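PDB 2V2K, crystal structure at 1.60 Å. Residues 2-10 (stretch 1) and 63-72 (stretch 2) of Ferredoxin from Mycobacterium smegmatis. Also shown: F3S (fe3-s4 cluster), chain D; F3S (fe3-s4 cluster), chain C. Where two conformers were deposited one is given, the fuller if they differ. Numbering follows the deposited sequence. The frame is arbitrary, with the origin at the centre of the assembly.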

# COMPACT_ATOMS: atom_id res chain seq x y z
N TYR A 2 -2.23 7.62 4.79
CA TYR A 2 -2.00 6.36 5.45
C TYR A 2 -0.98 5.55 4.60
O TYR A 2 -0.73 5.87 3.42
CB TYR A 2 -3.33 5.62 5.67
CG TYR A 2 -4.14 6.17 6.83
CD1 TYR A 2 -4.43 5.37 7.94
CD2 TYR A 2 -4.56 7.50 6.86
CE1 TYR A 2 -5.16 5.87 9.02
CE2 TYR A 2 -5.29 8.01 7.94
CZ TYR A 2 -5.59 7.19 9.00
OH TYR A 2 -6.31 7.69 10.08
N VAL A 3 -0.38 4.54 5.22
CA VAL A 3 0.77 3.77 4.70
C VAL A 3 0.56 2.27 4.95
O VAL A 3 0.20 1.87 6.06
CB VAL A 3 2.10 4.23 5.36
CG1 VAL A 3 3.27 3.39 4.87
CG2 VAL A 3 2.32 5.72 5.09
N ILE A 4 0.76 1.45 3.91
CA ILE A 4 0.81 -0.01 4.08
C ILE A 4 2.28 -0.41 4.34
O ILE A 4 3.19 -0.07 3.57
CB ILE A 4 0.20 -0.75 2.85
CG1 ILE A 4 -1.24 -0.26 2.60
CG2 ILE A 4 0.23 -2.26 3.08
CD1 ILE A 4 -1.99 -0.95 1.46
N ALA A 5 2.49 -1.16 5.42
CA ALA A 5 3.82 -1.62 5.86
C ALA A 5 4.01 -3.15 5.67
O ALA A 5 3.15 -3.83 5.06
CB ALA A 5 4.03 -1.21 7.35
N GLU A 6 5.12 -3.69 6.20
CA GLU A 6 5.60 -5.06 5.91
C GLU A 6 4.63 -6.23 6.10
O GLU A 6 4.71 -7.19 5.34
CB GLU A 6 6.90 -5.37 6.69
CG GLU A 6 7.67 -6.62 6.17
CD GLU A 6 9.20 -6.59 6.42
OE1 GLU A 6 9.89 -5.64 5.96
OE2 GLU A 6 9.71 -7.54 7.03
N PRO A 7 3.68 -6.16 7.07
CA PRO A 7 2.75 -7.29 7.22
C PRO A 7 1.89 -7.66 6.02
O PRO A 7 1.46 -8.81 5.92
CB PRO A 7 1.88 -6.88 8.41
CG PRO A 7 2.71 -5.91 9.16
CD PRO A 7 3.45 -5.14 8.10
N CYS A 8 1.67 -6.72 5.11
CA CYS A 8 0.94 -7.00 3.88
C CYS A 8 1.70 -7.93 2.91
O CYS A 8 1.06 -8.61 2.11
CB CYS A 8 0.59 -5.69 3.15
SG CYS A 8 -0.45 -5.87 1.67
N VAL A 9 3.03 -7.92 2.98
CA VAL A 9 3.88 -8.58 1.95
C VAL A 9 3.59 -10.07 1.90
O VAL A 9 3.66 -10.76 2.92
CB VAL A 9 5.38 -8.33 2.16
CG1 VAL A 9 6.23 -9.22 1.20
CG2 VAL A 9 5.70 -6.84 1.98
N ASP A 10 3.20 -10.52 0.71
CA ASP A 10 2.81 -11.91 0.43
C ASP A 10 1.63 -12.40 1.30
O ASP A 10 1.46 -13.61 1.53
CB ASP A 10 4.01 -12.86 0.54
CG ASP A 10 5.17 -12.48 -0.39
OD1 ASP A 10 4.97 -11.78 -1.43
OD2 ASP A 10 6.31 -12.91 -0.10
N GLN A 63 10.71 0.45 12.88
CA GLN A 63 11.23 -0.73 12.17
C GLN A 63 10.76 -0.85 10.71
O GLN A 63 11.44 -1.45 9.87
CB GLN A 63 10.85 -2.01 12.92
CG GLN A 63 9.36 -2.10 13.33
CD GLN A 63 8.84 -3.54 13.47
OE1 GLN A 63 7.73 -3.76 13.97
NE2 GLN A 63 9.63 -4.51 13.01
N TRP A 64 9.59 -0.29 10.42
CA TRP A 64 9.06 -0.26 9.08
C TRP A 64 9.04 1.16 8.51
O TRP A 64 8.31 1.46 7.58
CB TRP A 64 7.65 -0.86 9.09
CG TRP A 64 7.62 -2.31 9.47
CD1 TRP A 64 8.57 -3.25 9.19
CD2 TRP A 64 6.57 -3.00 10.16
NE1 TRP A 64 8.19 -4.47 9.68
CE2 TRP A 64 6.97 -4.35 10.28
CE3 TRP A 64 5.33 -2.62 10.69
CZ2 TRP A 64 6.17 -5.32 10.92
CZ3 TRP A 64 4.55 -3.57 11.33
CH2 TRP A 64 4.98 -4.91 11.43
N SER A 65 9.90 2.04 9.04
CA SER A 65 9.84 3.45 8.66
C SER A 65 10.07 3.72 7.16
O SER A 65 9.64 4.75 6.64
CB SER A 65 10.80 4.30 9.51
OG SER A 65 12.14 3.90 9.33
N SER A 66 10.71 2.78 6.45
CA SER A 66 11.01 2.99 5.04
C SER A 66 9.80 2.73 4.13
O SER A 66 9.83 3.09 2.95
CB SER A 66 12.19 2.11 4.62
OG SER A 66 11.75 0.76 4.54
N TYR A 67 8.74 2.14 4.68
CA TYR A 67 7.54 1.81 3.89
C TYR A 67 6.74 3.01 3.37
O TYR A 67 6.16 2.93 2.30
CB TYR A 67 6.63 0.79 4.60
CG TYR A 67 7.13 -0.63 4.45
CD1 TYR A 67 6.68 -1.45 3.40
CD2 TYR A 67 8.09 -1.15 5.31
CE1 TYR A 67 7.15 -2.74 3.24
CE2 TYR A 67 8.58 -2.43 5.15
CZ TYR A 67 8.11 -3.24 4.13
OH TYR A 67 8.61 -4.53 3.97
N ALA A 68 6.74 4.14 4.08
CA ALA A 68 6.13 5.36 3.54
C ALA A 68 6.71 5.80 2.20
O ALA A 68 5.97 6.05 1.26
CB ALA A 68 6.21 6.50 4.56
N GLN A 69 8.04 5.90 2.10
CA GLN A 69 8.67 6.14 0.81
C GLN A 69 8.37 5.05 -0.24
O GLN A 69 8.26 5.36 -1.44
CB GLN A 69 10.18 6.27 0.95
CG GLN A 69 10.86 6.78 -0.31
CD GLN A 69 10.42 8.21 -0.67
OE1 GLN A 69 10.00 8.48 -1.80
NE2 GLN A 69 10.52 9.12 0.30
N ALA A 70 8.25 3.81 0.21
CA ALA A 70 7.98 2.69 -0.69
C ALA A 70 6.61 2.83 -1.35
O ALA A 70 6.44 2.53 -2.53
CB ALA A 70 8.08 1.37 0.05
N ASN A 71 5.63 3.29 -0.58
CA ASN A 71 4.29 3.51 -1.10
C ASN A 71 4.26 4.58 -2.18
O ASN A 71 3.54 4.45 -3.18
CB ASN A 71 3.33 3.89 0.04
CG ASN A 71 2.84 2.69 0.82
OD1 ASN A 71 1.64 2.49 0.99
ND2 ASN A 71 3.78 1.88 1.30
N ALA A 72 5.03 5.64 -1.99
CA ALA A 72 5.16 6.69 -2.99
C ALA A 72 5.91 6.19 -4.22
O ALA A 72 5.50 6.44 -5.35
CB ALA A 72 5.86 7.91 -2.40
FE1 F3S D . -5.03 -4.61 2.60
FE3 F3S D . -2.67 -5.82 2.66
FE4 F3S D . -4.17 -5.76 4.84
S1 F3S D . -4.04 -5.91 1.02
S2 F3S D . -6.29 -5.75 4.11
S3 F3S D . -3.23 -4.05 3.72
S4 F3S D . -2.79 -7.43 4.08
FE1 F3S C . -6.59 6.97 2.59
FE3 F3S C . -7.47 4.64 3.75
FE4 F3S C . -8.64 5.61 1.52
S1 F3S C . -6.89 6.57 4.81
S2 F3S C . -8.51 7.89 1.72
S3 F3S C . -6.43 4.88 1.71
S4 F3S C . -9.74 4.65 3.32

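The strand at residues 2-4 meets the helix at 67-72 almost at a right angle, 92° between their directions, with the axes 7.6 Å apart at closest approach. Together the two stretches bury 476 Å².

Asn 71 fixes the strand to the helix. Its CA-to-CB bond points toward the strand, and chi1 near -81° (m) with chi2 of -127° sets the amide facing the backbone of Ile 4. Ile 4 N donates to Asn 71 OD1 at 3.2 Å, and Asn 71 ND2 donates to Ile 4 O at 3.1 Å. Both are close to straight, at 166° and 155°. An amide carries a donor and an acceptor side by side, so it can satisfy both backbone groups of one residue. Asn 71 ND2 also donates to Tyr 67 O, one turn back in the helix, at 2.8 Å. This bond fits the same amide orientation. The site is buried, where unpaired polar groups would be costly.

The CA-to-CB bond of Val 3 points toward the helix, with chi1 at 177° (t). Its two methyls lie against the first part of the helix. Val 3 CG1 is 3.6 Å from Ala 68 N, and Val 3 CG2 is 4.0 Å from Ala 68 CB. The small side chain of Ala 68 goes with a close backbone approach, 5.7 Å between Val 3 CA and Ala 68 CA. The CA-to-CB bond of Ile 4 points sideways. In the conformer given, chi1 of -55° (m) places Ile 4 CG2 3.9 Å from S3 of the chain D cluster, and chi2 (t) extends CD1. This residue touches the helix and the cluster at once.

Tyr 67 has the largest area covered by the other stretch. Its chi1 of -80° (m) and chi2 of -92° lay the ring along the chain at Ala 5 and Glu 6. Ala 5 C and Glu 6 N lie over one face. Ala 5 CA makes an off-centre CH-pi contact, 4.1 Å from the centroid of the Tyr 67 ring. At the far end, Tyr 67 OH donates to Glu 6 OE1 at 2.6 Å, a short hydrogen bond. Glu 6 reaches it with chi1 and chi2 both t and chi3 at -58°. The ring is thus buried while its hydroxyl has a charged partner.

Trp 64 begins the type I turn that ends at Tyr 67. With chi1 at -65° (m) and chi2 at -33°, it offers one face to the 3-10 segment. Glu 6 CB sits 3.7 Å from the centroid of the Trp 64 five-membered ring. Pro 7 CD sits 3.7 Å from the centroid of the Trp 64 six-membered ring. Glu 6 therefore uses its CB against the indole and its carboxylate against Tyr 67. Pro 7 is puckered C-gamma exo, and its CD lies over the indole face in a CH-pi contact. Pro 7 CG also comes within 3.4 Å of Trp 64 CH2.

Just beyond, Cys 8 SG binds FE3 of the chain D cluster at 2.4 Å.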